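Local coordinates for protein beta-galactosidase (Bacillus circulans subsp. alkalophilus, PDB 3TTY) that hydrolyses terminal beta-linked galactose from beta-galactosides, holding the sugar in a pocket of its TIM-barrel domain, at residues T287-N292 against Q333-H337; F303-T309 against A339-F345; S395-V401 against I439-I444; Y435-Q440 against V617-E621. All coordinates share one frame; numbering follows the deposited sequence.

Contact 1: T287-N292 against Q333-H337; sequences TAMAHN and QAVAH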
loop_
_atom_site.group_PDB
_atom_site.type_symbol
_atom_site.label_atom_id
_atom_site.label_comp_id
_atom_site.label_asym_id
_atom_site.label_seq_id
_atom_site.Cartn_x
_atom_site.Cartn_y
_atom_site.Cartn_z
ATOM N N THR A 287 -13.349 9.751 -22.544
ATOM C CA THR A 287 -12.341 10.156 -23.519
ATOM C C THR A 287 -12.896 11.254 -24.443
ATOM O O THR A 287 -12.158 12.131 -24.884
ATOM C CB THR A 287 -11.602 8.967 -24.252
ATOM O OG1 THR A 287 -11.780 9.045 -25.677
ATOM C CG2 THR A 287 -12.035 7.632 -23.739
ATOM N N ALA A 288 -14.203 11.254 -24.676
ATOM C CA ALA A 288 -14.825 12.363 -25.403
ATOM C C ALA A 288 -14.682 13.682 -24.619
ATOM O O ALA A 288 -14.363 14.739 -25.180
ATOM C CB ALA A 288 -16.301 12.061 -25.679
ATOM N N MET A 289 -14.920 13.616 -23.313
ATOM C CA MET A 289 -14.758 14.785 -22.458
ATOM C C MET A 289 -13.313 15.310 -22.495
ATOM O O MET A 289 -13.087 16.524 -22.459
ATOM C CB MET A 289 -15.201 14.478 -21.016
ATOM C CG MET A 289 -15.351 15.724 -20.146
ATOM S SD MET A 289 -15.821 15.385 -18.442
ATOM C CE MET A 289 -14.521 14.255 -17.943
ATOM N N ALA A 290 -12.343 14.403 -22.588
ATOM C CA ALA A 290 -10.936 14.811 -22.694
ATOM C C ALA A 290 -10.576 15.508 -24.026
ATOM O O ALA A 290 -9.898 16.540 -24.027
ATOM C CB ALA A 290 -9.993 13.624 -22.413
ATOM N N HIS A 291 -11.019 14.951 -25.153
ATOM C CA HIS A 291 -10.804 15.614 -26.433
ATOM C C HIS A 291 -11.466 16.980 -26.346
ATOM O O HIS A 291 -10.910 17.995 -26.779
ATOM C CB HIS A 291 -11.458 14.851 -27.592
ATOM C CG HIS A 291 -10.853 13.511 -27.888
ATOM N ND1 HIS A 291 -9.544 13.348 -28.282
ATOM C CD2 HIS A 291 -11.406 12.272 -27.904
ATOM C CE1 HIS A 291 -9.307 12.066 -28.500
ATOM N NE2 HIS A 291 -10.422 11.394 -28.279
ATOM N N ASN A 292 -12.683 16.981 -25.805
ATOM C CA ASN A 292 -13.462 18.199 -25.648
ATOM C C ASN A 292 -12.673 19.260 -24.889
ATOM O O ASN A 292 -12.538 20.392 -25.344
ATOM C CB ASN A 292 -14.766 17.891 -24.916
ATOM C CG ASN A 292 -15.848 18.922 -25.181
ATOM O OD1 ASN A 292 -15.603 20.136 -25.142
ATOM N ND2 ASN A 292 -17.055 18.443 -25.452
ATOM N N GLN A 333 -13.448 9.649 -33.218
ATOM C CA GLN A 333 -13.961 10.279 -32.015
ATOM C C GLN A 333 -13.142 11.537 -31.714
ATOM O O GLN A 333 -13.703 12.574 -31.369
ATOM C CB GLN A 333 -13.974 9.331 -30.813
ATOM C CG GLN A 333 -14.835 9.854 -29.656
ATOM C CD GLN A 333 -14.677 9.030 -28.394
ATOM O OE1 GLN A 333 -13.594 8.512 -28.109
ATOM N NE2 GLN A 333 -15.764 8.901 -27.629
ATOM N N ALA A 334 -11.824 11.446 -31.857
ATOM C CA ALA A 334 -10.970 12.609 -31.677
ATOM C C ALA A 334 -11.336 13.702 -32.678
ATOM O O ALA A 334 -11.545 14.862 -32.304
ATOM C CB ALA A 334 -9.522 12.235 -31.804
ATOM N N VAL A 335 -11.434 13.330 -33.950
ATOM C CA VAL A 335 -11.749 14.306 -34.983
ATOM C C VAL A 335 -13.082 14.992 -34.687
ATOM O O VAL A 335 -13.214 16.209 -34.830
ATOM C CB VAL A 335 -11.799 13.653 -36.378
ATOM C CG1 VAL A 335 -12.172 14.692 -37.438
ATOM C CG2 VAL A 335 -10.460 12.985 -36.695
ATOM N N ALA A 336 -14.057 14.193 -34.263
ATOM C CA ALA A 336 -15.393 14.667 -33.919
ATOM C C ALA A 336 -15.350 15.775 -32.863
ATOM O O ALA A 336 -16.243 16.621 -32.802
ATOM C CB ALA A 336 -16.229 13.502 -33.407
ATOM N N HIS A 337 -14.317 15.764 -32.025
ATOM C CA HIS A 337 -14.239 16.736 -30.942
ATOM C C HIS A 337 -13.246 17.860 -31.170
ATOM O O HIS A 337 -13.034 18.680 -30.285
ATOM C CB HIS A 337 -14.037 16.048 -29.594
ATOM C CG HIS A 337 -15.210 15.214 -29.186
ATOM N ND1 HIS A 337 -16.385 15.765 -28.723
ATOM C CD2 HIS A 337 -15.410 13.877 -29.221
ATOM C CE1 HIS A 337 -17.249 14.801 -28.465
ATOM N NE2 HIS A 337 -16.681 13.645 -28.755
HETATM O O HOH W 1 -11.195 8.868 -29.056
#
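The imidazole of His-291 lies flat against the backbone of Ala-334: Ala-334 CA sits over the ring, 3.6 Å from its centroid and 7° off the ring normal, a CH-pi contact. Ala-334 CB adds to it at 3.3 Å from His-291 CE1, and the small alanine suits a place where a ring must reach the helix surface. In that ring's plane, a water 2.8 Å from His-291 NE2 joins it to Gln-333 OE1. The extended chain of Gln-333 crosses Thr-287 at about a right angle, and Thr-287 OG1 gives OE1 a weak hydrogen bond of 3.1 Å. His-291 CB packs on His-337 CB at 3.5 Å, and His-337 NE2 comes 3.5 Å from the methyl CB of Ala-288, with Ala-288 O over one face of the ring. Replacing His-291 with an alanine would probably leave CA and CB of Ala-334 without the ring that packs on them, and the water and Trp-274 without a polar mate. Second-shell partners fix these groups: Trp-274 bonds His-291 ND1, while Glu-618 takes both Gln-333 NE2 and His-337 NE2. Helices 284-296 and 326-336 of the TIM barrel pack side by side, with helix 423-435 and strand 617-624 against them.

Contact 2: F303-T309 against A339-F345; sequences FMLMEQT and ADTVMFF. With GLA (alpha-D-galactopyranose), chain H.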
loop_
_atom_site.group_PDB
_atom_site.type_symbol
_atom_site.label_atom_id
_atom_site.label_comp_id
_atom_site.label_asym_id
_atom_site.label_seq_id
_atom_site.Cartn_x
_atom_site.Cartn_y
_atom_site.Cartn_z
ATOM N N PHE A 303 -7.435 20.968 -32.406
ATOM C CA PHE A 303 -6.137 20.570 -31.864
ATOM C C PHE A 303 -5.505 19.422 -32.656
ATOM O O PHE A 303 -6.127 18.856 -33.551
ATOM C CB PHE A 303 -6.313 20.137 -30.413
ATOM C CG PHE A 303 -7.304 19.030 -30.252
ATOM C CD1 PHE A 303 -6.908 17.709 -30.373
ATOM C CD2 PHE A 303 -8.643 19.311 -30.023
ATOM C CE1 PHE A 303 -7.825 16.685 -30.245
ATOM C CE2 PHE A 303 -9.566 18.296 -29.905
ATOM C CZ PHE A 303 -9.157 16.981 -30.004
ATOM N N MET A 304 -4.266 19.084 -32.314
ATOM C CA MET A 304 -3.622 17.881 -32.831
ATOM C C MET A 304 -3.851 16.722 -31.873
ATOM O O MET A 304 -3.690 16.875 -30.663
ATOM C CB MET A 304 -2.107 18.086 -32.982
ATOM C CG MET A 304 -1.692 19.223 -33.893
ATOM S SD MET A 304 0.099 19.447 -33.968
ATOM C CE MET A 304 0.649 17.879 -34.673
ATOM N N LEU A 305 -4.246 15.571 -32.411
ATOM C CA LEU A 305 -4.069 14.304 -31.718
ATOM C C LEU A 305 -2.628 13.976 -32.075
ATOM O O LEU A 305 -2.325 13.638 -33.233
ATOM C CB LEU A 305 -4.995 13.227 -32.291
ATOM C CG LEU A 305 -5.564 12.062 -31.466
ATOM C CD1 LEU A 305 -5.480 10.725 -32.231
ATOM C CD2 LEU A 305 -4.949 11.946 -30.085
ATOM N N MET A 306 -1.728 14.133 -31.110
ATOM C CA MET A 306 -0.316 13.879 -31.369
ATOM C C MET A 306 -0.045 12.390 -31.240
ATOM O O MET A 306 0.763 11.843 -31.982
ATOM C CB MET A 306 0.573 14.679 -30.411
ATOM C CG MET A 306 2.074 14.522 -30.638
ATOM S SD MET A 306 2.668 15.324 -32.139
ATOM C CE MET A 306 2.322 17.053 -31.779
ATOM N N GLU A 307 -0.720 11.737 -30.297
ATOM C CA GLU A 307 -0.555 10.294 -30.130
ATOM C C GLU A 307 -1.813 9.539 -29.717
ATOM O O GLU A 307 -2.771 10.101 -29.172
ATOM C CB GLU A 307 0.522 9.962 -29.096
ATOM C CG GLU A 307 1.834 10.689 -29.217
ATOM C CD GLU A 307 2.670 10.451 -27.980
ATOM O OE1 GLU A 307 2.480 9.379 -27.376
ATOM O OE2 GLU A 307 3.498 11.318 -27.602
ATOM N N GLN A 308 -1.747 8.239 -29.964
ATOM C CA GLN A 308 -2.696 7.231 -29.527
ATOM C C GLN A 308 -2.000 5.960 -30.005
ATOM O O GLN A 308 -1.168 6.017 -30.916
ATOM C CB GLN A 308 -4.058 7.384 -30.227
ATOM C CG GLN A 308 -4.016 7.162 -31.745
ATOM C CD GLN A 308 -5.388 7.250 -32.421
ATOM O OE1 GLN A 308 -6.417 7.359 -31.767
ATOM N NE2 GLN A 308 -5.391 7.201 -33.741
ATOM N N THR A 309 -2.293 4.814 -29.412
ATOM C CA THR A 309 -1.680 3.602 -29.938
ATOM C C THR A 309 -2.499 3.054 -31.113
ATOM O O THR A 309 -3.727 3.174 -31.128
ATOM C CB THR A 309 -1.490 2.527 -28.859
ATOM O OG1 THR A 309 -1.084 1.307 -29.482
ATOM C CG2 THR A 309 -2.777 2.297 -28.098
ATOM N N ALA A 339 -10.148 17.470 -33.314
ATOM C CA ALA A 339 -8.825 17.065 -33.790
ATOM C C ALA A 339 -8.696 17.216 -35.304
ATOM O O ALA A 339 -9.547 16.748 -36.051
ATOM C CB ALA A 339 -8.521 15.625 -33.366
ATOM N N ASP A 340 -7.633 17.875 -35.752
ATOM C CA ASP A 340 -7.378 18.053 -37.180
ATOM C C ASP A 340 -6.156 17.259 -37.628
ATOM O O ASP A 340 -5.614 17.478 -38.711
ATOM C CB ASP A 340 -7.219 19.535 -37.537
ATOM C CG ASP A 340 -8.552 20.218 -37.810
ATOM O OD1 ASP A 340 -9.595 19.550 -37.652
ATOM O OD2 ASP A 340 -8.552 21.419 -38.174
ATOM N N THR A 341 -5.718 16.351 -36.767
ATOM C CA THR A 341 -4.717 15.366 -37.135
ATOM C C THR A 341 -5.076 14.071 -36.425
ATOM O O THR A 341 -5.733 14.092 -35.378
ATOM C CB THR A 341 -3.293 15.779 -36.690
ATOM O OG1 THR A 341 -3.191 15.670 -35.270
ATOM C CG2 THR A 341 -2.970 17.192 -37.101
ATOM N N VAL A 342 -4.678 12.942 -36.996
ATOM C CA VAL A 342 -4.621 11.711 -36.213
ATOM C C VAL A 342 -3.249 11.053 -36.338
ATOM O O VAL A 342 -2.843 10.591 -37.406
ATOM C CB VAL A 342 -5.814 10.722 -36.462
ATOM C CG1 VAL A 342 -6.936 11.379 -37.243
ATOM C CG2 VAL A 342 -5.349 9.451 -37.100
ATOM N N MET A 343 -2.527 11.045 -35.226
ATOM C CA MET A 343 -1.156 10.580 -35.215
ATOM C C MET A 343 -0.933 9.582 -34.082
ATOM O O MET A 343 -1.644 9.603 -33.070
ATOM C CB MET A 343 -0.218 11.774 -35.136
ATOM C CG MET A 343 -0.400 12.695 -36.324
ATOM S SD MET A 343 0.215 14.377 -36.143
ATOM C CE MET A 343 1.965 14.132 -35.812
ATOM N N PHE A 344 0.039 8.697 -34.278
ATOM C CA PHE A 344 0.261 7.558 -33.393
ATOM C C PHE A 344 1.559 7.680 -32.617
ATOM O O PHE A 344 2.519 8.318 -33.074
ATOM C CB PHE A 344 0.408 6.255 -34.218
ATOM C CG PHE A 344 -0.823 5.856 -34.989
ATOM C CD1 PHE A 344 -1.949 5.373 -34.329
ATOM C CD2 PHE A 344 -0.836 5.928 -36.380
ATOM C CE1 PHE A 344 -3.084 4.995 -35.028
ATOM C CE2 PHE A 344 -1.970 5.552 -37.100
ATOM C CZ PHE A 344 -3.097 5.084 -36.421
ATOM N N PHE A 345 1.603 7.021 -31.462
ATOM C CA PHE A 345 2.860 6.433 -31.022
ATOM C C PHE A 345 2.718 4.922 -31.227
ATOM O O PHE A 345 1.739 4.341 -30.760
ATOM C CB PHE A 345 3.167 6.725 -29.550
ATOM C CG PHE A 345 4.523 6.227 -29.115
ATOM C CD1 PHE A 345 5.640 7.053 -29.191
ATOM C CD2 PHE A 345 4.690 4.926 -28.670
ATOM C CE1 PHE A 345 6.902 6.597 -28.815
ATOM C CE2 PHE A 345 5.949 4.455 -28.289
ATOM C CZ PHE A 345 7.054 5.295 -28.362
HETATM C C1 GLA H . 3.324 9.103 -24.078
HETATM C C2 GLA H . 4.698 9.552 -24.636
HETATM C C3 GLA H . 5.203 8.654 -25.780
HETATM C C4 GLA H . 5.063 7.208 -25.330
HETATM C C5 GLA H . 3.619 6.947 -24.891
HETATM C C6 GLA H . 3.486 5.466 -24.517
HETATM O O1 GLA H . 2.198 9.325 -24.945
HETATM O O2 GLA H . 4.628 10.891 -25.099
HETATM O O3 GLA H . 6.586 8.905 -26.088
HETATM O O4 GLA H . 5.933 7.047 -24.217
HETATM O O5 GLA H . 3.334 7.727 -23.725
HETATM O O6 GLA H . 2.102 5.090 -24.478
#
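Where the chain turns a corner at Asp-340, the regular pairing of the strands gives way and Thr-341 lends its hydroxyl instead: Thr-341 OG1 donates to Leu-305 O at 3.0 Å from above the carbonyl plane. Strands 303-307 and 341-344 run parallel, their short axes 6° apart, as the last two staves of the eight-stranded barrel, joined through helix 326-336 in a beta-alpha-beta crossover. At their start, Asp-340 N bonds Phe-303 O at 2.8 Å, and the Phe-303 ring packs on Ala-339. The flexible thioethers pack together next to Val-39 and Thr-41 of strand 39-42, Met-304 CE against Met-343 SD and Met-306 SD alongside Met-343 CE at 3.9 Å.

At the far end, both carboxylate oxygens of Glu-307 grip the bound galactose. GLA O2 donates to Glu-307 OE2 over 2.8 Å; GLA O1 also bonds OE1, at a very short separation whose exact length is doubtful. Beside this carboxylate, Phe-345 points the same way, its CG anti to the backbone N (chi1 -175°), and presents a ring face to the sugar, with GLA C4 over its centre; a flat apolar ring suits the C-H surface of galactose. Tyr-277 also bonds Glu-307 OE1, and Glu-355, Arg-111 and Asn-149 bind the sugar. A carboxylate at the anomeric carbon's hydroxyl is consistent with the carboxylate-based hydrolysis known from TIM-barrel glycoside hydrolases.

Contact 3: S395-V401 against I439-I444; sequences SEAKVAV and IQTDMI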
loop_
_atom_site.group_PDB
_atom_site.type_symbol
_atom_site.label_atom_id
_atom_site.label_comp_id
_atom_site.label_asym_id
_atom_site.label_seq_id
_atom_site.Cartn_x
_atom_site.Cartn_y
_atom_site.Cartn_z
ATOM N N SER A 395 -17.091 23.766 -32.908
ATOM C CA SER A 395 -18.296 23.490 -32.132
ATOM C C SER A 395 -19.185 24.722 -32.055
ATOM O O SER A 395 -18.689 25.845 -31.931
ATOM C CB SER A 395 -17.942 23.054 -30.705
ATOM O OG SER A 395 -19.098 23.095 -29.878
ATOM N N GLU A 396 -20.496 24.507 -32.123
ATOM C CA GLU A 396 -21.468 25.576 -31.893
ATOM C C GLU A 396 -22.376 25.231 -30.719
ATOM O O GLU A 396 -23.556 25.574 -30.698
ATOM C CB GLU A 396 -22.253 25.900 -33.176
ATOM C CG GLU A 396 -21.400 26.730 -34.149
ATOM C CD GLU A 396 -22.108 27.119 -35.433
ATOM O OE1 GLU A 396 -23.303 26.779 -35.606
ATOM O OE2 GLU A 396 -21.450 27.772 -36.276
ATOM N N ALA A 397 -21.787 24.553 -29.738
ATOM C CA ALA A 397 -22.458 24.193 -28.498
ATOM C C ALA A 397 -23.199 25.372 -27.893
ATOM O O ALA A 397 -22.736 26.515 -27.978
ATOM C CB ALA A 397 -21.455 23.644 -27.493
ATOM N N LYS A 398 -24.351 25.078 -27.289
ATOM C CA LYS A 398 -25.126 26.061 -26.534
ATOM C C LYS A 398 -25.040 25.703 -25.068
ATOM O O LYS A 398 -25.561 26.417 -24.216
ATOM C CB LYS A 398 -26.606 26.065 -26.950
ATOM C CG LYS A 398 -26.875 26.430 -28.395
ATOM C CD LYS A 398 -26.291 27.772 -28.758
ATOM C CE LYS A 398 -26.603 28.107 -30.213
ATOM N NZ LYS A 398 -28.076 28.031 -30.508
ATOM N N VAL A 399 -24.400 24.576 -24.778
ATOM C CA VAL A 399 -24.228 24.145 -23.401
ATOM C C VAL A 399 -22.731 24.051 -23.084
ATOM O O VAL A 399 -21.961 23.491 -23.868
ATOM C CB VAL A 399 -24.919 22.782 -23.162
ATOM C CG1 VAL A 399 -24.691 22.291 -21.736
ATOM C CG2 VAL A 399 -26.411 22.874 -23.488
ATOM N N ALA A 400 -22.320 24.606 -21.944
ATOM C CA ALA A 400 -20.918 24.563 -21.520
ATOM C C ALA A 400 -20.776 23.929 -20.143
ATOM O O ALA A 400 -21.658 24.072 -19.294
ATOM C CB ALA A 400 -20.318 25.943 -21.515
ATOM N N VAL A 401 -19.667 23.226 -19.934
ATOM C CA VAL A 401 -19.324 22.703 -18.621
ATOM C C VAL A 401 -17.886 23.068 -18.235
ATOM O O VAL A 401 -16.925 22.833 -18.983
ATOM C CB VAL A 401 -19.586 21.188 -18.493
ATOM C CG1 VAL A 401 -19.375 20.505 -19.812
ATOM C CG2 VAL A 401 -18.722 20.585 -17.395
ATOM N N ILE A 439 -26.385 16.144 -26.774
ATOM C CA ILE A 439 -26.446 17.593 -26.640
ATOM C C ILE A 439 -25.039 18.098 -26.848
ATOM O O ILE A 439 -24.131 17.730 -26.106
ATOM C CB ILE A 439 -26.926 18.042 -25.236
ATOM C CG1 ILE A 439 -28.256 17.378 -24.850
ATOM C CG2 ILE A 439 -27.041 19.559 -25.177
ATOM C CD1 ILE A 439 -29.465 18.027 -25.481
ATOM N N GLN A 440 -24.850 18.925 -27.866
ATOM C CA GLN A 440 -23.534 19.457 -28.174
ATOM C C GLN A 440 -23.048 20.311 -27.008
ATOM O O GLN A 440 -23.747 21.219 -26.559
ATOM C CB GLN A 440 -23.594 20.285 -29.449
ATOM C CG GLN A 440 -22.255 20.860 -29.876
ATOM C CD GLN A 440 -21.282 19.794 -30.372
ATOM O OE1 GLN A 440 -21.668 18.643 -30.637
ATOM N NE2 GLN A 440 -20.008 20.175 -30.492
ATOM N N THR A 441 -21.851 20.015 -26.515
ATOM C CA THR A 441 -21.348 20.667 -25.316
ATOM C C THR A 441 -19.862 21.001 -25.433
ATOM O O THR A 441 -19.094 20.270 -26.065
ATOM C CB THR A 441 -21.536 19.757 -24.094
ATOM O OG1 THR A 441 -20.794 18.557 -24.309
ATOM C CG2 THR A 441 -22.981 19.374 -23.921
ATOM N N ASP A 442 -19.466 22.117 -24.832
ATOM C CA ASP A 442 -18.060 22.499 -24.738
ATOM C C ASP A 442 -17.598 22.443 -23.297
ATOM O O ASP A 442 -18.273 22.968 -22.407
ATOM C CB ASP A 442 -17.852 23.941 -25.189
ATOM C CG ASP A 442 -18.115 24.137 -26.644
ATOM O OD1 ASP A 442 -18.069 23.137 -27.395
ATOM O OD2 ASP A 442 -18.343 25.303 -27.028
ATOM N N MET A 443 -16.433 21.840 -23.079
ATOM C CA MET A 443 -15.720 21.992 -21.819
ATOM C C MET A 443 -15.027 23.348 -21.870
ATOM O O MET A 443 -14.376 23.673 -22.864
ATOM C CB MET A 443 -14.691 20.874 -21.649
ATOM C CG MET A 443 -15.296 19.484 -21.549
ATOM S SD MET A 443 -16.335 19.303 -20.094
ATOM C CE MET A 443 -15.226 19.934 -18.834
ATOM N N ILE A 444 -15.179 24.148 -20.820
ATOM C CA ILE A 444 -14.632 25.505 -20.844
ATOM C C ILE A 444 -13.926 25.879 -19.549
ATOM O O ILE A 444 -14.149 25.258 -18.516
ATOM C CB ILE A 444 -15.732 26.560 -21.111
ATOM C CG1 ILE A 444 -16.764 26.567 -19.974
ATOM C CG2 ILE A 444 -16.398 26.316 -22.465
ATOM C CD1 ILE A 444 -17.607 27.842 -19.927
HETATM O O HOH W 2 -25.694 22.757 -27.532
#
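Strands 399-401 and 441-444 run parallel with a 32° angle between their short axes, and three backbone bonds join them: Asp-442 N to Val-399 O, Val-401 N to Asp-442 O and Ile-444 N to Val-401 O, the last at 2.9 Å. Before the strands begin, Ser-395 OG gathers three partners. It donates to Asp-442 OD1 at 2.7 Å, on the syn lone pair, and accepts from Gln-440 NE2 in a nearly straight bond (177°) lying in the amide plane; the OE1 of that amide takes the backbone N-H of Glu-621. It also accepts from Ala-397 N, closing an ST turn. With OG anti to the serine's own N (chi1 166°), the hydroxyl is turned toward strand 441-444, and a serine is small enough to sit so close. An alanine at Ser-395 is likely to leave the amide of Gln-440 without that acceptor and release the turn at Ala-397. Asp-442 also salt-bridges Arg-295 of helix 284-296.

The pair forms the edge of the mixed sheet in the trimerisation domain, strand 441-444 being outermost within the chain; the connection between the strands runs through helices 405-413 and 423-435. On the face of Val-399 and Val-401, Val-401 CG1 presses on Met-443 SD at 3.3 Å, in a bent methionine chain. Val-399 CG2 meets Ile-439 CG2 at 3.8 Å, while on the other face Ala-400 CB touches Ile-444 CD1.

Contact 4: Y435-Q440 against V617-E621; sequences YKQNIQ and VEVAE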
loop_
_atom_site.group_PDB
_atom_site.type_symbol
_atom_site.label_atom_id
_atom_site.label_comp_id
_atom_site.label_asym_id
_atom_site.label_seq_id
_atom_site.Cartn_x
_atom_site.Cartn_y
_atom_site.Cartn_z
ATOM N N TYR A 435 -23.775 13.901 -22.963
ATOM C CA TYR A 435 -23.283 12.958 -23.959
ATOM C C TYR A 435 -24.390 11.993 -24.374
ATOM O O TYR A 435 -24.624 11.795 -25.559
ATOM C CB TYR A 435 -22.074 12.213 -23.379
ATOM C CG TYR A 435 -21.517 11.044 -24.159
ATOM C CD1 TYR A 435 -20.434 11.208 -25.015
ATOM C CD2 TYR A 435 -22.018 9.760 -23.978
ATOM C CE1 TYR A 435 -19.891 10.132 -25.713
ATOM C CE2 TYR A 435 -21.491 8.671 -24.674
ATOM C CZ TYR A 435 -20.423 8.870 -25.538
ATOM O OH TYR A 435 -19.883 7.806 -26.222
ATOM N N LYS A 436 -25.080 11.417 -23.397
ATOM C CA LYS A 436 -26.100 10.409 -23.670
ATOM C C LYS A 436 -27.293 10.927 -24.461
ATOM O O LYS A 436 -28.089 10.141 -24.972
ATOM C CB LYS A 436 -26.593 9.786 -22.371
ATOM C CG LYS A 436 -25.603 8.846 -21.726
ATOM C CD LYS A 436 -26.096 8.432 -20.344
ATOM C CE LYS A 436 -25.125 7.460 -19.690
ATOM N NZ LYS A 436 -25.427 7.256 -18.237
ATOM N N GLN A 437 -27.420 12.244 -24.557
ATOM C CA GLN A 437 -28.551 12.835 -25.247
ATOM C C GLN A 437 -28.090 13.557 -26.501
ATOM O O GLN A 437 -28.883 14.208 -27.173
ATOM C CB GLN A 437 -29.338 13.775 -24.317
ATOM C CG GLN A 437 -29.843 13.066 -23.061
ATOM C CD GLN A 437 -30.568 13.995 -22.094
ATOM O OE1 GLN A 437 -31.091 15.036 -22.491
ATOM N NE2 GLN A 437 -30.605 13.615 -20.820
ATOM N N ASN A 438 -26.807 13.414 -26.821
ATOM C CA ASN A 438 -26.244 14.051 -28.003
ATOM C C ASN A 438 -26.452 15.571 -27.970
ATOM O O ASN A 438 -26.679 16.209 -29.002
ATOM C CB ASN A 438 -26.828 13.441 -29.289
ATOM C CG ASN A 438 -26.622 11.927 -29.374
ATOM O OD1 ASN A 438 -25.574 11.403 -28.986
ATOM N ND2 ASN A 438 -27.627 11.222 -29.875
ATOM N N ILE A 439 -26.385 16.144 -26.774
ATOM C CA ILE A 439 -26.446 17.593 -26.640
ATOM C C ILE A 439 -25.039 18.098 -26.848
ATOM O O ILE A 439 -24.131 17.730 -26.106
ATOM C CB ILE A 439 -26.926 18.042 -25.236
ATOM C CG1 ILE A 439 -28.256 17.378 -24.850
ATOM C CG2 ILE A 439 -27.041 19.559 -25.177
ATOM C CD1 ILE A 439 -29.465 18.027 -25.481
ATOM N N GLN A 440 -24.850 18.925 -27.866
ATOM C CA GLN A 440 -23.534 19.457 -28.174
ATOM C C GLN A 440 -23.048 20.311 -27.008
ATOM O O GLN A 440 -23.747 21.219 -26.559
ATOM C CB GLN A 440 -23.594 20.285 -29.449
ATOM C CG GLN A 440 -22.255 20.860 -29.876
ATOM C CD GLN A 440 -21.282 19.794 -30.372
ATOM O OE1 GLN A 440 -21.668 18.643 -30.637
ATOM N NE2 GLN A 440 -20.008 20.175 -30.492
ATOM N N VAL A 617 -24.410 5.100 -29.068
ATOM C CA VAL A 617 -24.191 5.691 -30.374
ATOM C C VAL A 617 -23.984 7.181 -30.173
ATOM O O VAL A 617 -24.934 7.946 -30.000
ATOM C CB VAL A 617 -25.365 5.437 -31.341
ATOM C CG1 VAL A 617 -25.160 6.210 -32.652
ATOM C CG2 VAL A 617 -25.520 3.944 -31.598
ATOM N N GLU A 618 -22.728 7.587 -30.184
ATOM C CA GLU A 618 -22.382 8.959 -29.883
ATOM C C GLU A 618 -22.558 9.857 -31.097
ATOM O O GLU A 618 -22.151 9.514 -32.212
ATOM C CB GLU A 618 -20.946 9.023 -29.376
ATOM C CG GLU A 618 -20.401 10.427 -29.230
ATOM C CD GLU A 618 -18.937 10.420 -28.859
ATOM O OE1 GLU A 618 -18.363 9.316 -28.739
ATOM O OE2 GLU A 618 -18.361 11.514 -28.707
ATOM N N VAL A 619 -23.176 11.011 -30.884
ATOM C CA VAL A 619 -23.249 11.999 -31.941
ATOM C C VAL A 619 -22.651 13.337 -31.504
ATOM O O VAL A 619 -22.980 13.854 -30.439
ATOM C CB VAL A 619 -24.692 12.203 -32.419
ATOM C CG1 VAL A 619 -24.713 13.141 -33.615
ATOM C CG2 VAL A 619 -25.326 10.863 -32.767
ATOM N N ALA A 620 -21.779 13.895 -32.335
ATOM C CA ALA A 620 -21.180 15.185 -32.042
ATOM C C ALA A 620 -21.060 15.988 -33.323
ATOM O O ALA A 620 -21.019 15.425 -34.415
ATOM C CB ALA A 620 -19.818 15.006 -31.387
ATOM N N GLU A 621 -20.985 17.308 -33.194
ATOM C CA GLU A 621 -21.070 18.169 -34.356
ATOM C C GLU A 621 -19.898 19.127 -34.468
ATOM O O GLU A 621 -19.485 19.735 -33.483
ATOM C CB GLU A 621 -22.379 18.973 -34.328
ATOM C CG GLU A 621 -22.546 19.913 -35.533
ATOM C CD GLU A 621 -23.645 20.959 -35.334
ATOM O OE1 GLU A 621 -23.601 21.678 -34.313
ATOM O OE2 GLU A 621 -24.556 21.056 -36.191
HETATM O O HOH W 3 -22.741 12.633 -27.785
HETATM O O HOH W 4 -22.729 16.187 -28.678
#
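Two side-chain amide oxygens take backbone N-H groups from strand 617-621: Gln-440 OE1 from Glu-621 N at 3.0 Å and Asn-438 OD1 from Val-619 N at 3.1 Å. In both the donor stands above the carbonyl plane, by 40° and 59°. This strand is outermost in its sheet within the chain, so amides from the loop answer N-H groups that another strand would otherwise pair. Between them, Val-619 O meets two waters, one of which also lies within bonding distance of Tyr-435 O; the other reaches Gln-440 OE1 weakly.

Asn-438 suits its place doubly: its positive phi makes it the C-prime residue of the Schellman motif that ends helix 423-435, and its short amide then faces the strand. ND2 of that amide is held by Leu-611 O and Thr-613 OG1. Asn-438 CG rests 3.6 Å from Val-619 CB, and the side chains of Tyr-435 and Glu-618 cross at about a right angle, ring and carboxylate planes 55° apart, Tyr-435 CE1 lying 3.3 Å from Glu-618 CD. Tyr-435 OH gives Glu-618 OE1 only a weak bond; the carboxylate's stronger partner is His-337, and Gln-333 and His-635 also bond it. A buried glutamate ringed by such donors is probably stabilised as the anion; its bonds to Gln-333 and His-337 tie the C-terminal domain to the barrel, and that to Tyr-435 ties it weakly to helix 423-435.

From the N terminus, the first closures lie in the barrel. Contact 1 opens at 287-292 and closes at 333-337; contact 2 opens between these, at 303-309, and closes at 339-345, so the two cross, and they touch where the helix runs into the last barrel strand. Contact 3 follows in series, bringing 439-444 back to 395-401 in the trimerisation domain; Asn-292 of contact 1 bonds its backbone at Thr-441 and Met-443. Contact 4 starts on the stretch where contact 3 ends, sharing Ile-439 and Gln-440, and spans 176 residues to the C-terminal domain, whose Glu-618 returns to contact 1. Contacts 1, 3 and 4 thus meet where three domains join, while contact 2 faces the sugar.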